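PDB 6Y0R: chitooligosaccharide oxidase from Gibberella zeae, which oxidises the C1 hydroxyl of chitooligosaccharides to the corresponding lactones with a covalently bound FAD, passing the electrons to molecular oxygen to give hydrogen peroxide. Local coordinates for residues Arg147-Pro155 / Gly167-Thr178. Numbering follows the deposited sequence.
With FAD (flavin-adenine dinucleotide), chain B.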
loop_
_atom_site.group_PDB
_atom_site.type_symbol
_atom_site.label_atom_id
_atom_site.label_comp_id
_atom_site.label_asym_id
_atom_site.label_seq_id
_atom_site.Cartn_x
_atom_site.Cartn_y
_atom_site.Cartn_z
ATOM N N ARG A 147 0.464 0.810 22.063
ATOM C CA ARG A 147 1.390 1.330 21.046
ATOM C C ARG A 147 0.721 1.156 19.671
ATOM O O ARG A 147 -0.293 0.455 19.554
ATOM C CB ARG A 147 2.750 0.637 21.113
ATOM C CG ARG A 147 3.396 0.669 22.503
ATOM C CD ARG A 147 3.676 2.069 22.934
ATOM N NE ARG A 147 4.721 2.748 22.177
ATOM C CZ ARG A 147 5.250 3.899 22.532
ATOM N NH1 ARG A 147 4.831 4.514 23.636
ATOM N NH2 ARG A 147 6.200 4.447 21.804
ATOM N N ALA A 148 1.303 1.797 18.667
ATOM C CA ALA A 148 0.730 1.828 17.305
ATOM C C ALA A 148 1.845 2.066 16.289
ATOM O O ALA A 148 2.925 2.539 16.659
ATOM C CB ALA A 148 -0.332 2.901 17.220
ATOM N N LEU A 149 1.525 1.681 15.056
ATOM C CA LEU A 149 2.287 2.053 13.839
ATOM C C LEU A 149 1.377 2.805 12.890
ATOM O O LEU A 149 0.134 2.796 13.049
ATOM C CB LEU A 149 2.826 0.794 13.171
ATOM C CG LEU A 149 3.880 0.047 13.979
ATOM C CD1 LEU A 149 4.238 -1.218 13.230
ATOM C CD2 LEU A 149 5.091 0.926 14.239
ATOM N N ALA A 150 2.024 3.513 11.962
ATOM C CA ALA A 150 1.307 4.317 10.961
ATOM C C ALA A 150 1.062 3.419 9.760
ATOM O O ALA A 150 1.921 3.245 8.988
ATOM C CB ALA A 150 2.092 5.540 10.592
ATOM N N HIS A 151 -0.102 2.827 9.674
ATOM C CA HIS A 151 -0.465 1.902 8.584
ATOM C C HIS A 151 -1.854 2.274 8.101
ATOM O O HIS A 151 -2.489 3.215 8.656
ATOM C CB HIS A 151 -0.376 0.455 9.030
ATOM C CG HIS A 151 -1.200 0.170 10.248
ATOM N ND1 HIS A 151 -2.590 0.184 10.237
ATOM C CD2 HIS A 151 -0.814 -0.073 11.516
ATOM C CE1 HIS A 151 -3.016 -0.107 11.457
ATOM N NE2 HIS A 151 -1.963 -0.253 12.273
ATOM N N GLY A 152 -2.238 1.648 6.996
ATOM C CA GLY A 152 -3.489 1.915 6.294
ATOM C C GLY A 152 -4.671 1.335 7.037
ATOM O O GLY A 152 -4.538 0.777 8.147
ATOM N N THR A 153 -5.814 1.430 6.404
ATOM C CA THR A 153 -7.073 0.964 6.996
ATOM C C THR A 153 -7.400 -0.435 6.513
ATOM O O THR A 153 -8.145 -1.112 7.111
ATOM C CB THR A 153 -8.216 1.911 6.647
ATOM O OG1 THR A 153 -8.293 1.945 5.231
ATOM C CG2 THR A 153 -8.000 3.303 7.186
ATOM N N CYS A 154 -6.922 -1.021 5.469
ATOM C CA CYS A 154 -7.640 -2.367 5.517
ATOM C C CYS A 154 -7.164 -3.444 6.548
ATOM O O CYS A 154 -6.012 -3.801 6.465
ATOM C CB CYS A 154 -7.472 -2.804 4.095
ATOM S SG CYS A 154 -8.364 -1.629 3.069
ATOM N N PRO A 155 -7.910 -4.079 7.536
ATOM C CA PRO A 155 -7.278 -4.966 8.530
ATOM C C PRO A 155 -6.676 -6.280 7.987
ATOM O O PRO A 155 -5.760 -6.875 8.627
ATOM C CB PRO A 155 -8.378 -5.356 9.533
ATOM C CG PRO A 155 -9.654 -5.064 8.770
ATOM C CD PRO A 155 -9.342 -3.917 7.827
ATOM N N GLY A 167 2.909 2.543 2.756
ATOM C CA GLY A 167 1.891 2.281 3.791
ATOM C C GLY A 167 1.260 3.561 4.286
ATOM O O GLY A 167 1.781 4.172 5.215
ATOM N N TYR A 168 0.180 3.979 3.644
ATOM C CA TYR A 168 -0.443 5.297 3.874
ATOM C C TYR A 168 -1.746 5.092 4.643
ATOM O O TYR A 168 -2.621 4.348 4.182
ATOM C CB TYR A 168 -0.698 6.006 2.550
ATOM C CG TYR A 168 -1.420 7.309 2.722
ATOM C CD1 TYR A 168 -0.740 8.493 2.984
ATOM C CD2 TYR A 168 -2.798 7.350 2.583
ATOM C CE1 TYR A 168 -1.451 9.689 3.164
ATOM C CE2 TYR A 168 -3.505 8.530 2.762
ATOM C CZ TYR A 168 -2.829 9.703 3.046
ATOM O OH TYR A 168 -3.624 10.838 3.164
ATOM N N GLY A 169 -1.921 5.777 5.774
ATOM C CA GLY A 169 -3.208 5.702 6.489
ATOM C C GLY A 169 -3.551 6.984 7.213
ATOM O O GLY A 169 -2.989 8.043 6.885
ATOM N N MET A 170 -4.448 6.850 8.176
ATOM C CA MET A 170 -5.143 8.007 8.776
ATOM C C MET A 170 -4.270 8.811 9.749
ATOM O O MET A 170 -4.799 9.803 10.250
ATOM C CB MET A 170 -6.391 7.489 9.505
ATOM C CG MET A 170 -7.383 6.898 8.523
ATOM S SD MET A 170 -8.027 8.255 7.546
ATOM C CE MET A 170 -8.591 7.350 6.103
ATOM N N VAL A 171 -3.040 8.402 10.060
ATOM C CA VAL A 171 -2.118 9.295 10.802
ATOM C C VAL A 171 -0.834 9.523 10.018
ATOM O O VAL A 171 0.187 9.844 10.661
ATOM C CB VAL A 171 -1.845 8.795 12.230
ATOM C CG1 VAL A 171 -3.134 8.860 13.052
ATOM C CG2 VAL A 171 -1.195 7.430 12.290
ATOM N N ALA A 172 -0.846 9.347 8.695
ATOM C CA ALA A 172 0.376 9.480 7.873
ATOM C C ALA A 172 1.008 10.870 8.056
ATOM O O ALA A 172 2.237 10.974 8.071
ATOM C CB ALA A 172 0.027 9.228 6.419
ATOM N N ARG A 173 0.221 11.925 8.074
ATOM C CA ARG A 173 0.829 13.273 8.045
ATOM C C ARG A 173 1.495 13.516 9.394
ATOM O O ARG A 173 2.433 14.318 9.423
ATOM C CB ARG A 173 -0.169 14.355 7.690
ATOM C CG ARG A 173 -0.689 14.198 6.267
ATOM C CD ARG A 173 -1.564 15.329 5.796
ATOM N NE ARG A 173 -0.835 16.580 5.577
ATOM C CZ ARG A 173 -0.788 17.601 6.405
ATOM N NH1 ARG A 173 -1.384 17.545 7.584
ATOM N NH2 ARG A 173 -0.126 18.680 6.038
ATOM N N LYS A 174 1.095 12.822 10.456
ATOM C CA LYS A 174 1.803 13.009 11.759
ATOM C C LYS A 174 2.991 12.062 11.899
ATOM O O LYS A 174 4.044 12.483 12.437
ATOM C CB LYS A 174 0.833 12.810 12.911
ATOM C CG LYS A 174 1.435 13.034 14.286
ATOM C CD LYS A 174 1.785 14.496 14.536
ATOM C CE LYS A 174 2.474 14.664 15.876
ATOM N NZ LYS A 174 2.592 16.094 16.199
ATOM N N HIS A 175 2.861 10.812 11.471
ATOM C CA HIS A 175 3.844 9.755 11.819
ATOM C C HIS A 175 4.533 9.169 10.579
ATOM O O HIS A 175 5.490 8.431 10.745
ATOM C CB HIS A 175 3.199 8.661 12.662
ATOM C CG HIS A 175 2.816 9.124 14.028
ATOM N ND1 HIS A 175 3.764 9.482 14.978
ATOM C CD2 HIS A 175 1.606 9.333 14.586
ATOM C CE1 HIS A 175 3.113 9.866 16.091
ATOM N NE2 HIS A 175 1.794 9.814 15.866
ATOM N N GLY A 176 4.099 9.546 9.387
ATOM C CA GLY A 176 4.733 9.115 8.136
ATOM C C GLY A 176 4.072 7.903 7.534
ATOM O O GLY A 176 3.052 7.417 8.068
ATOM N N LEU A 177 4.731 7.354 6.522
ATOM C CA LEU A 177 4.358 6.052 5.959
ATOM C C LEU A 177 4.790 4.976 6.928
ATOM O O LEU A 177 5.626 5.230 7.825
ATOM C CB LEU A 177 5.052 5.831 4.609
ATOM C CG LEU A 177 4.800 6.903 3.561
ATOM C CD1 LEU A 177 5.792 6.782 2.396
ATOM C CD2 LEU A 177 3.368 6.859 3.089
ATOM N N THR A 178 4.259 3.781 6.779
ATOM C CA THR A 178 4.637 2.677 7.674
ATOM C C THR A 178 6.165 2.576 7.663
ATOM O O THR A 178 6.801 2.384 8.719
ATOM C CB THR A 178 3.965 1.353 7.312
ATOM O OG1 THR A 178 2.603 1.559 7.054
ATOM C CG2 THR A 178 4.073 0.332 8.414
HETATM P PA FAD B . 1.036 -9.266 -1.189
HETATM O O1A FAD B . 0.234 -9.472 -2.410
HETATM O O2A FAD B . 1.312 -10.399 -0.284
HETATM O O5B FAD B . 2.437 -8.600 -1.550
HETATM C C5B FAD B . 2.531 -7.325 -2.186
HETATM C C4B FAD B . 3.901 -7.182 -2.824
HETATM O O4B FAD B . 4.919 -7.205 -1.790
HETATM C C3B FAD B . 4.342 -8.283 -3.809
HETATM O O3B FAD B . 5.292 -7.772 -4.754
HETATM C C2B FAD B . 5.030 -9.282 -2.889
HETATM O O2B FAD B . 5.911 -10.194 -3.553
HETATM C C1B FAD B . 5.745 -8.353 -1.947
HETATM N N9A FAD B . 6.013 -8.908 -0.630
HETATM C C8A FAD B . 5.075 -9.222 0.319
HETATM N N7A FAD B . 5.619 -9.716 1.425
HETATM C C5A FAD B . 6.985 -9.728 1.165
HETATM C C6A FAD B . 8.090 -10.143 1.932
HETATM N N6A FAD B . 7.948 -10.600 3.178
HETATM N N1A FAD B . 9.332 -10.060 1.378
HETATM C C2A FAD B . 9.414 -9.610 0.110
HETATM N N3A FAD B . 8.445 -9.168 -0.698
HETATM C C4A FAD B . 7.236 -9.256 -0.111
HETATM N N1 FAD B . -2.555 0.663 0.939
HETATM C C2 FAD B . -2.303 1.768 1.656
HETATM O O2 FAD B . -1.165 2.358 1.570
HETATM N N3 FAD B . -3.252 2.246 2.514
HETATM C C4 FAD B . -4.494 1.657 2.689
HETATM O O4 FAD B . -5.310 2.133 3.497
HETATM C C4X FAD B . -4.782 0.483 1.951
HETATM N N5 FAD B . -5.946 -0.143 2.138
HETATM C C5X FAD B . -6.133 -1.353 1.506
HETATM C C6 FAD B . -7.330 -2.080 1.745
HETATM C C7 FAD B . -7.565 -3.289 1.111
HETATM C C7M FAD B . -8.856 -4.047 1.347
HETATM C C8 FAD B . -6.546 -3.853 0.238
HETATM C C8M FAD B . -6.670 -5.223 -0.398
HETATM C C9 FAD B . -5.385 -3.094 -0.018
HETATM C C9A FAD B . -5.168 -1.853 0.597
HETATM N N10 FAD B . -3.984 -1.132 0.364
HETATM C C10 FAD B . -3.730 0.053 1.064
HETATM C "C1'" FAD B . -2.970 -1.596 -0.588
HETATM C "C2'" FAD B . -1.892 -2.428 0.109
HETATM O "O2'" FAD B . -0.989 -1.586 0.828
HETATM C "C3'" FAD B . -1.152 -3.205 -0.949
HETATM O "O3'" FAD B . -2.138 -4.046 -1.590
HETATM C "C4'" FAD B . -0.025 -4.023 -0.315
HETATM O "O4'" FAD B . 1.047 -4.258 -1.246
HETATM C "C5'" FAD B . -0.579 -5.328 0.179
HETATM O "O5'" FAD B . 0.399 -6.044 0.957
HETATM P P FAD B . 0.173 -7.600 1.155
HETATM O O1P FAD B . 1.278 -8.129 1.991
HETATM O O2P FAD B . -1.217 -7.911 1.574
HETATM O O3P FAD B . 0.256 -8.110 -0.381
HETATM O O HOH W 1 4.933 3.151 11.210
HETATM O O HOH W 2 -1.425 5.987 9.174
HETATM O O HOH W 3 -5.034 4.055 9.155
#
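Thr178 reaches across to 147-155 with its hydroxyl: OG1, set beside its own backbone N by a chi1 of -45°, donates to Ala150 O at 2.7 Å, in the carbonyl plane and on a lone pair. The methyl of Ala150 points to the C-terminal end of helix 172-175, where CB lies 3.3 Å from Gly176 O and touches His175 CB; Val171 CG2, from the N-cap position, is a more distant neighbour. CB of His151 leaves the backbone away from 167-178, though it still brushes Thr178 OG1; ND1 donates almost in the ring plane to Gly152 O (2.9 Å), tying the imidazole to the next residue's backbone. His151 O takes a CA-H...O contact from Gly169 and hydrogen bonds from two waters that accept from Met170 N and Val171 N. Gly152 and Gly169 pack CA to CA at 3.8 Å, and beyond them Thr153 CG2 meets Met170 CG. Both segments grip the flavin pyrimidine: Thr153 N donates to FAD O4, Tyr168 N to FAD O2, and Tyr168 O accepts from FAD N3 (2.8 Å). With Cys154 SG bonded to FAD C6, one of the bicovalent flavin's two links, the paired loops form part of the isoalloxazine site of a PCMH-type FAD domain.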